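Agmatine N-acetyltransferase (Drosophila melanogaster, PDB 7CIW) transfers an acetyl group from acetyl-CoA to the amine of agmatine and probably acylates arylalkylamines such as dopamine and serotonin. Local coordinates at residues Ala28-Tyr31 and Pro32-Leu36; Ala151-Gly154 and Arg155-His159; Met88-Glu91 and Ala92-Tyr95. The protein carries 1 engineered substitution. All coordinates share one frame; numbering follows the deposited sequence.

Contact 1: residues Ala28-Tyr31 and Pro32-Leu36; sequences AHYY and PEEPL. With G0R (N-(4-carbamimidamidobutyl)ethanamide), chain C; COA (coenzyme A), chain B.
Tyr30 and Glu34 run side by side into the catalytic cleft, with CB of Glu34 over one face of the phenol ring, 4.2 Å from its centroid and 15° off the normal, a CH-pi contact. Having CG anti to the backbone N (chi1 172°) carries the Tyr30 ring toward the product, where OH donates to the acetyl oxygen O3 of N-acetylagmatine at 2.7 Å, O3 lying at the ring edge in its plane. The Glu34 carboxylate meets the same ligand along its butyl chain, OE1 coming within 3.2 Å of C8. Glu33 instead lies against coenzyme A, its CB 3.8 Å from C7P of the pantetheine arm.

Behind this first shell, Tyr30 O accepts two backbone bonds: Glu34 N, at 2.9 Å, arrives nearly in line with the C=O, whereas Glu33 N lies above the carbonyl plane. Glu34 also N-caps the next helix, OE2 receiving Leu36 N at 2.9 Å with an N-H...O angle of 161°; Thr167 and Thr37 hold its two oxygens from outside. A water joins His29 ND1 to Glu33 OE2, while Glu33 OE1 forms a salt bridge with Arg138. The turn thus links the end of helix 19-30 to the start of helix 35-38, with Tyr31 packed on helix 47-54 and Leu36 against helix 99-114.

Contact 2: residues Ala151-Gly154 and Arg155-His159; sequences AQRG and RDLGH
Leu157 covers one face of the Arg153 guanidinium, CD2 sitting 4.0 Å above the plane over its centre, while CD1 lies 3.7 Å from NE. The pair belongs to the C-terminal turns of helix 142-156, the helix of the beta-alpha-beta unit that joins strands 125-133 and 161-166 in this GNAT fold, and the helix closes in a Schellman motif at Gly158. Arg153 NH2 also bonds Phe59 O, so an alanine here would probably leave that carbonyl without this donor and uncover the methyls of Leu157.

On another side of the helix, Gln152 links two residues of the following turn. With CG anti to the backbone N (chi1 -176°) and a bend at chi2, its amide is brought between Arg155, which it crosses at about a right angle, and Asp156. NE and NH2 of Arg155 both grip OE1, at 3.0 and 2.9 Å respectively, from one face of the amide; OE1 lies in the guanidinium plane although the two planes are turned 58° apart. Gln152 NE2 then donates to Asp156 OD1 at 3.1 Å, reaching it from above the carboxylate plane.

Positive phi at Gly158 (87°) would jam a CB against the preceding carbonyl, which explains the glycine. The turn brings His159 back, ND1 bonding Ser124 OG, and its backbone N donates to Gly154 O at 3.0 Å.

Contact 3: residues Met88-Glu91 and Ala92-Tyr95; sequences MAEE and ARKY
Ala92 opens the second half of this stretch of helix 84-95 by donating its backbone N to Met88 O at 2.9 Å, the first of four successive bonds from a backbone N to the O four residues earlier. Its methyl lies 3.4 Å from the same Met88 O, and beyond the two segments it rests on His105 of helix 99-114.

Arg93 follows, side by side with Glu90. NH2 approaches the aliphatic CG of Glu90 at 3.5 Å, and the guanidinium lies with one face toward Glu90 CA. The nearest charged atoms, Glu90 OE1 and Arg93 NH2, remain 4.9 Å apart, too far for a salt bridge, though the opposite charges probably still attract.

Lys94 makes the salt bridge: NZ donates to Glu91 OE2 at 2.9 Å, on the syn side and 19° out of the carboxylate plane. Glu91 reaches it because its chain, beside the backbone N at CG, folds again at chi2 (-70°), turning the carboxylate along the helix.

Tyr95 closes the turn, with CE2 at 3.6 Å from Glu91 OE1, which lies at the ring edge in its plane. The ring also meets Trp100 and Leu104, placing this end of helix 84-95 against helix 99-114. A single carboxylate thus faces an ammonium through one oxygen and the weakly positive rim of an aromatic ring through the other, an electrostatic pairing likely to favour this bent Glu91 conformation.

Along the chain contact 1 comes first, contact 3 next and contact 2 last, all within the GNAT domain. Their centres lie 22 Å (contacts 1 and 3), 27 Å (1 and 2) and 28 Å (2 and 3) apart, and none touches another. Contacts 1 and 2 fall on opposite sides of the chain's centre: the former lies at the ligands, the latter at the far end of the helix between strands 125-133 and 161-166. Helix 99-114 is common ground for contacts 1 and 3, receiving Leu36 from one and Met88, Ala92 and Tyr95 from the other. Thus contact 1 alone touches the product and coenzyme A, while contacts 2 and 3 lie within helices 142-156 and 84-95, away from both ligands.

Contact 1: residues Ala28-Tyr31 and Pro32-Leu36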
loop_
_atom_site.group_PDB
_atom_site.type_symbol
_atom_site.label_atom_id
_atom_site.label_comp_id
_atom_site.label_asym_id
_atom_site.label_seq_id
_atom_site.Cartn_x
_atom_site.Cartn_y
_atom_site.Cartn_z
ATOM N N ALA A 28 2.319 3.521 14.375
ATOM C CA ALA A 28 3.092 2.699 15.300
ATOM C C ALA A 28 3.819 1.547 14.612
ATOM O O ALA A 28 4.961 1.243 14.969
ATOM C CB ALA A 28 2.178 2.139 16.392
ATOM N N HIS A 29 3.184 0.888 13.632
ATOM C CA HIS A 29 3.668 -0.394 13.146
ATOM C C HIS A 29 3.736 -0.516 11.632
ATOM O O HIS A 29 4.198 -1.548 11.134
ATOM C CB HIS A 29 2.796 -1.531 13.700
ATOM C CG HIS A 29 2.852 -1.645 15.190
ATOM N ND1 HIS A 29 4.040 -1.746 15.881
ATOM C CD2 HIS A 29 1.871 -1.648 16.123
ATOM C CE1 HIS A 29 3.787 -1.817 17.177
ATOM N NE2 HIS A 29 2.479 -1.760 17.349
ATOM N N TYR A 30 3.285 0.487 10.889
ATOM C CA TYR A 30 3.423 0.489 9.441
ATOM C C TYR A 30 4.487 1.482 9.001
ATOM O O TYR A 30 5.522 1.091 8.454
ATOM C CB TYR A 30 2.082 0.826 8.776
ATOM C CG TYR A 30 2.192 1.046 7.286
ATOM C CD1 TYR A 30 2.383 -0.030 6.418
ATOM C CD2 TYR A 30 2.101 2.326 6.743
ATOM C CE1 TYR A 30 2.491 0.165 5.052
ATOM C CE2 TYR A 30 2.209 2.527 5.372
ATOM C CZ TYR A 30 2.402 1.442 4.537
ATOM O OH TYR A 30 2.502 1.644 3.181
ATOM N N TYR A 31 4.257 2.761 9.264
ATOM C CA TYR A 31 5.157 3.803 8.777
ATOM C C TYR A 31 6.604 3.679 9.251
ATOM O O TYR A 31 7.505 3.950 8.443
ATOM C CB TYR A 31 4.593 5.160 9.182
ATOM C CG TYR A 31 3.500 5.728 8.306
ATOM C CD1 TYR A 31 3.745 6.082 6.978
ATOM C CD2 TYR A 31 2.234 5.974 8.829
ATOM C CE1 TYR A 31 2.749 6.654 6.193
ATOM C CE2 TYR A 31 1.233 6.550 8.052
ATOM C CZ TYR A 31 1.500 6.897 6.740
ATOM O OH TYR A 31 0.518 7.475 5.975
ATOM N N PRO A 32 6.909 3.325 10.504
ATOM C CA PRO A 32 8.326 3.295 10.914
ATOM C C PRO A 32 9.170 2.285 10.158
ATOM O O PRO A 32 10.381 2.500 10.023
ATOM C CB PRO A 32 8.256 2.961 12.414
ATOM C CG PRO A 32 6.895 3.447 12.826
ATOM C CD PRO A 32 6.013 3.122 11.661
ATOM N N GLU A 33 8.571 1.214 9.627
ATOM C CA GLU A 33 9.311 0.162 8.936
ATOM C C GLU A 33 9.029 0.083 7.441
ATOM O O GLU A 33 9.767 -0.608 6.727
ATOM C CB GLU A 33 9.009 -1.201 9.571
ATOM C CG GLU A 33 9.305 -1.260 11.057
ATOM C CD GLU A 33 8.710 -2.485 11.712
ATOM O OE1 GLU A 33 9.225 -3.596 11.454
ATOM O OE2 GLU A 33 7.724 -2.335 12.471
ATOM N N GLU A 34 8.007 0.764 6.946
ATOM C CA GLU A 34 7.754 0.761 5.513
ATOM C C GLU A 34 8.947 1.380 4.786
ATOM O O GLU A 34 9.382 2.484 5.148
ATOM C CB GLU A 34 6.470 1.523 5.203
ATOM C CG GLU A 34 5.986 1.325 3.778
ATOM C CD GLU A 34 6.726 2.216 2.818
ATOM O OE1 GLU A 34 6.850 3.419 3.120
ATOM O OE2 GLU A 34 7.208 1.714 1.777
ATOM N N PRO A 35 9.519 0.701 3.789
ATOM C CA PRO A 35 10.805 1.170 3.232
ATOM C C PRO A 35 10.811 2.589 2.666
ATOM O O PRO A 35 11.802 3.293 2.880
ATOM C CB PRO A 35 11.108 0.116 2.158
ATOM C CG PRO A 35 10.534 -1.145 2.741
ATOM C CD PRO A 35 9.239 -0.700 3.406
ATOM N N LEU A 36 9.780 3.046 1.940
ATOM C CA LEU A 36 9.841 4.434 1.449
ATOM C C LEU A 36 9.804 5.429 2.599
ATOM O O LEU A 36 10.516 6.441 2.574
ATOM C CB LEU A 36 8.704 4.742 0.487
ATOM C CG LEU A 36 8.522 3.807 -0.697
ATOM C CD1 LEU A 36 7.515 4.427 -1.680
ATOM C CD2 LEU A 36 9.868 3.543 -1.360
HETATM C C10 G0R C . 3.133 6.015 1.942
HETATM N N12 G0R C . 4.284 6.410 2.743
HETATM C C1 G0R C . 1.278 -2.116 0.330
HETATM C C2 G0R C . 2.258 -1.025 0.756
HETATM C C5 G0R C . 3.954 0.732 0.101
HETATM C C6 G0R C . 3.370 2.119 -0.183
HETATM C C7 G0R C . 4.401 3.240 -0.013
HETATM C C8 G0R C . 4.280 4.071 1.271
HETATM N N4 G0R C . 3.011 -0.315 -0.258
HETATM N N9 G0R C . 3.134 4.953 1.270
HETATM N N11 G0R C . 1.955 6.847 1.913
HETATM O O3 G0R C . 2.388 -0.756 1.904
HETATM N N1A COA B . 10.776 -8.385 9.373
HETATM C C2A COA B . 11.358 -9.603 9.552
HETATM N N3A COA B . 10.673 -10.755 9.248
HETATM C C4A COA B . 9.419 -10.692 8.771
HETATM C C5A COA B . 8.847 -9.490 8.601
HETATM C C6A COA B . 9.542 -8.337 8.903
HETATM N N6A COA B . 9.344 -6.830 8.882
HETATM N N7A COA B . 7.592 -9.657 8.114
HETATM C C8A COA B . 7.371 -10.972 7.981
HETATM N N9A COA B . 8.490 -11.599 8.374
HETATM C C1B COA B . 8.845 -12.887 8.505
HETATM C C2B COA B . 7.850 -13.519 9.509
HETATM O O2B COA B . 8.245 -13.276 10.916
HETATM C C3B COA B . 7.771 -14.820 9.165
HETATM O O3B COA B . 8.932 -15.616 9.526
HETATM P P3B COA B . 9.053 -16.485 10.939
HETATM O O7A COA B . 7.683 -16.955 11.388
HETATM O O8A COA B . 10.041 -17.640 10.750
HETATM O O9A COA B . 9.622 -15.507 11.957
HETATM C C4B COA B . 7.856 -14.792 7.534
HETATM O O4B COA B . 8.519 -13.693 7.200
HETATM C C5B COA B . 6.490 -14.856 6.896
HETATM O O5B COA B . 5.635 -13.982 7.621
HETATM P P1A COA B . 4.222 -13.396 6.934
HETATM O O1A COA B . 4.164 -13.584 5.415
HETATM O O2A COA B . 3.029 -14.005 7.656
HETATM O O3A COA B . 4.300 -11.781 7.207
HETATM P P2A COA B . 3.129 -10.828 7.854
HETATM O O4A COA B . 2.927 -11.163 9.301
HETATM O O5A COA B . 1.871 -10.934 7.023
HETATM O O6A COA B . 3.847 -9.353 7.715
HETATM C CBP COA B . 4.187 -7.396 6.524
HETATM C CCP COA B . 4.202 -8.901 6.450
HETATM C CDP COA B . 2.692 -6.945 6.659
HETATM C CEP COA B . 4.797 -6.800 5.247
HETATM C CAP COA B . 5.037 -6.973 7.720
HETATM O OAP COA B . 6.381 -7.291 7.450
HETATM C C9P COA B . 4.968 -5.466 8.038
HETATM O O9P COA B . 4.041 -4.967 8.598
HETATM N N8P COA B . 6.102 -4.643 7.670
HETATM C C7P COA B . 6.155 -3.204 7.990
HETATM C C6P COA B . 5.297 -2.277 7.026
HETATM C C5P COA B . 5.653 -2.677 5.616
HETATM O O5P COA B . 6.789 -2.687 5.220
HETATM N N4P COA B . 4.501 -3.053 4.746
HETATM C C3P COA B . 4.629 -3.516 3.374
HETATM C C2P COA B . 5.138 -2.437 2.417
HETATM S S1P COA B . 4.939 -3.278 0.816
HETATM O O HOH W 1 6.844 -1.420 15.194
#

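Contact 2: residues Ala151-Gly154 and Arg155-His159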
loop_
_atom_site.group_PDB
_atom_site.type_symbol
_atom_site.label_atom_id
_atom_site.label_comp_id
_atom_site.label_asym_id
_atom_site.label_seq_id
_atom_site.Cartn_x
_atom_site.Cartn_y
_atom_site.Cartn_z
ATOM N N ALA A 151 -9.090 -8.674 -2.017
ATOM C CA ALA A 151 -9.429 -9.297 -3.291
ATOM C C ALA A 151 -10.921 -9.578 -3.398
ATOM O O ALA A 151 -11.514 -9.391 -4.465
ATOM C CB ALA A 151 -8.642 -10.597 -3.488
ATOM N N GLN A 152 -11.543 -10.058 -2.317
ATOM C CA GLN A 152 -12.977 -10.337 -2.372
ATOM C C GLN A 152 -13.780 -9.053 -2.508
ATOM O O GLN A 152 -14.783 -9.012 -3.234
ATOM C CB GLN A 152 -13.431 -11.107 -1.129
ATOM C CG GLN A 152 -14.908 -11.500 -1.189
ATOM C CD GLN A 152 -15.216 -12.394 -2.380
ATOM O OE1 GLN A 152 -14.568 -13.417 -2.571
ATOM N NE2 GLN A 152 -16.206 -12.007 -3.189
ATOM N N ARG A 153 -13.351 -7.996 -1.823
ATOM C CA ARG A 153 -14.008 -6.706 -1.979
ATOM C C ARG A 153 -13.876 -6.211 -3.411
ATOM O O ARG A 153 -14.819 -5.635 -3.974
ATOM C CB ARG A 153 -13.410 -5.713 -0.984
ATOM C CG ARG A 153 -13.861 -4.275 -1.132
ATOM C CD ARG A 153 -15.337 -4.110 -0.856
ATOM N NE ARG A 153 -15.679 -2.696 -0.708
ATOM C CZ ARG A 153 -16.913 -2.218 -0.766
ATOM N NH1 ARG A 153 -17.930 -3.042 -0.971
ATOM N NH2 ARG A 153 -17.125 -0.914 -0.630
ATOM N N GLY A 154 -12.708 -6.431 -4.019
ATOM C CA GLY A 154 -12.536 -6.074 -5.415
ATOM C C GLY A 154 -13.469 -6.844 -6.329
ATOM O O GLY A 154 -14.053 -6.276 -7.248
ATOM N N ARG A 155 -13.595 -8.156 -6.098
ATOM C CA ARG A 155 -14.532 -8.965 -6.869
ATOM C C ARG A 155 -15.945 -8.405 -6.768
ATOM O O ARG A 155 -16.646 -8.277 -7.778
ATOM C CB ARG A 155 -14.506 -10.407 -6.368
ATOM C CG ARG A 155 -13.339 -11.239 -6.854
ATOM C CD ARG A 155 -13.604 -12.713 -6.586
ATOM N NE ARG A 155 -13.262 -13.050 -5.214
ATOM C CZ ARG A 155 -12.038 -13.380 -4.808
ATOM N NH1 ARG A 155 -11.037 -13.440 -5.670
ATOM N NH2 ARG A 155 -11.824 -13.656 -3.537
ATOM N N ASP A 156 -16.388 -8.097 -5.544
ATOM C CA ASP A 156 -17.728 -7.551 -5.349
ATOM C C ASP A 156 -17.903 -6.245 -6.113
ATOM O O ASP A 156 -18.977 -5.978 -6.666
ATOM C CB ASP A 156 -17.992 -7.306 -3.865
ATOM C CG ASP A 156 -18.149 -8.574 -3.062
ATOM O OD1 ASP A 156 -18.143 -9.681 -3.643
ATOM O OD2 ASP A 156 -18.286 -8.443 -1.828
ATOM N N LEU A 157 -16.858 -5.409 -6.138
ATOM C CA LEU A 157 -16.914 -4.110 -6.799
ATOM C C LEU A 157 -16.752 -4.197 -8.309
ATOM O O LEU A 157 -16.811 -3.160 -8.982
ATOM C CB LEU A 157 -15.835 -3.184 -6.222
ATOM C CG LEU A 157 -16.065 -2.679 -4.801
ATOM C CD1 LEU A 157 -14.769 -2.141 -4.214
ATOM C CD2 LEU A 157 -17.136 -1.591 -4.783
ATOM N N GLY A 158 -16.539 -5.390 -8.864
ATOM C CA GLY A 158 -16.394 -5.552 -10.297
ATOM C C GLY A 158 -14.994 -5.360 -10.845
ATOM O O GLY A 158 -14.810 -5.460 -12.068
ATOM N N HIS A 159 -14.007 -5.079 -9.995
ATOM C CA HIS A 159 -12.636 -4.968 -10.478
ATOM C C HIS A 159 -12.155 -6.308 -11.010
ATOM O O HIS A 159 -12.494 -7.367 -10.484
ATOM C CB HIS A 159 -11.702 -4.490 -9.368
ATOM C CG HIS A 159 -11.980 -3.095 -8.913
ATOM N ND1 HIS A 159 -11.718 -1.990 -9.696
ATOM C CD2 HIS A 159 -12.534 -2.627 -7.772
ATOM C CE1 HIS A 159 -12.085 -0.900 -9.048
ATOM N NE2 HIS A 159 -12.586 -1.257 -7.878
#

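Contact 3: residues Met88-Glu91 and Ala92-Tyr95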
loop_
_atom_site.group_PDB
_atom_site.type_symbol
_atom_site.label_atom_id
_atom_site.label_comp_id
_atom_site.label_asym_id
_atom_site.label_seq_id
_atom_site.Cartn_x
_atom_site.Cartn_y
_atom_site.Cartn_z
ATOM N N MET A 88 -1.160 10.760 -10.746
ATOM C CA MET A 88 -0.067 10.656 -9.785
ATOM C C MET A 88 1.095 11.559 -10.157
ATOM O O MET A 88 1.793 12.053 -9.265
ATOM C CB MET A 88 0.414 9.212 -9.663
ATOM C CG MET A 88 -0.555 8.340 -8.909
ATOM S SD MET A 88 0.228 6.990 -8.016
ATOM C CE MET A 88 1.434 7.888 -7.047
ATOM N N ALA A 89 1.329 11.771 -11.455
ATOM C CA ALA A 89 2.403 12.674 -11.848
ATOM C C ALA A 89 2.104 14.086 -11.375
ATOM O O ALA A 89 2.983 14.771 -10.838
ATOM C CB ALA A 89 2.603 12.630 -13.362
ATOM N N GLU A 90 0.850 14.520 -11.528
ATOM C CA GLU A 90 0.450 15.845 -11.068
ATOM C C GLU A 90 0.515 15.952 -9.548
ATOM O O GLU A 90 0.896 16.999 -9.011
ATOM C CB GLU A 90 -0.959 16.158 -11.575
ATOM C CG GLU A 90 -0.991 16.637 -13.011
ATOM C CD GLU A 90 -2.223 16.184 -13.766
ATOM O OE1 GLU A 90 -2.199 16.226 -15.014
ATOM O OE2 GLU A 90 -3.216 15.789 -13.113
ATOM N N GLU A 91 0.161 14.880 -8.835
ATOM C CA GLU A 91 0.231 14.909 -7.376
ATOM C C GLU A 91 1.677 14.954 -6.890
ATOM O O GLU A 91 1.991 15.645 -5.912
ATOM C CB GLU A 91 -0.497 13.696 -6.793
ATOM C CG GLU A 91 -2.020 13.773 -6.872
ATOM C CD GLU A 91 -2.610 14.828 -5.941
ATOM O OE1 GLU A 91 -2.438 14.711 -4.708
ATOM O OE2 GLU A 91 -3.249 15.774 -6.451
ATOM N N ALA A 92 2.571 14.218 -7.558
ATOM C CA ALA A 92 3.991 14.278 -7.222
ATOM C C ALA A 92 4.539 15.693 -7.387
ATOM O O ALA A 92 5.332 16.161 -6.557
ATOM C CB ALA A 92 4.776 13.293 -8.092
ATOM N N ARG A 93 4.126 16.389 -8.450
ATOM C CA ARG A 93 4.531 17.781 -8.627
ATOM C C ARG A 93 3.962 18.672 -7.528
ATOM O O ARG A 93 4.675 19.524 -6.983
ATOM C CB ARG A 93 4.098 18.294 -10.003
ATOM C CG ARG A 93 3.843 19.796 -10.023
ATOM C CD ARG A 93 4.001 20.419 -11.410
ATOM N NE ARG A 93 3.063 19.902 -12.407
ATOM C CZ ARG A 93 1.741 20.051 -12.359
ATOM N NH1 ARG A 93 1.171 20.697 -11.349
ATOM N NH2 ARG A 93 0.980 19.548 -13.325
ATOM N N LYS A 94 2.686 18.484 -7.183
ATOM C CA LYS A 94 2.063 19.341 -6.176
ATOM C C LYS A 94 2.844 19.330 -4.868
ATOM O O LYS A 94 2.977 20.367 -4.207
ATOM C CB LYS A 94 0.619 18.911 -5.926
ATOM C CG LYS A 94 -0.089 19.794 -4.904
ATOM C CD LYS A 94 -1.362 19.170 -4.375
ATOM C CE LYS A 94 -2.241 18.655 -5.493
ATOM N NZ LYS A 94 -3.596 18.282 -4.979
ATOM N N TYR A 95 3.385 18.177 -4.485
ATOM C CA TYR A 95 4.008 18.022 -3.180
ATOM C C TYR A 95 5.520 17.949 -3.253
ATOM O O TYR A 95 6.160 17.715 -2.226
ATOM C CB TYR A 95 3.449 16.781 -2.481
ATOM C CG TYR A 95 2.006 16.946 -2.082
ATOM C CD1 TYR A 95 1.655 17.762 -1.017
ATOM C CD2 TYR A 95 0.992 16.308 -2.784
ATOM C CE1 TYR A 95 0.335 17.927 -0.653
ATOM C CE2 TYR A 95 -0.334 16.468 -2.425
ATOM C CZ TYR A 95 -0.654 17.282 -1.358
ATOM O OH TYR A 95 -1.970 17.450 -0.997
#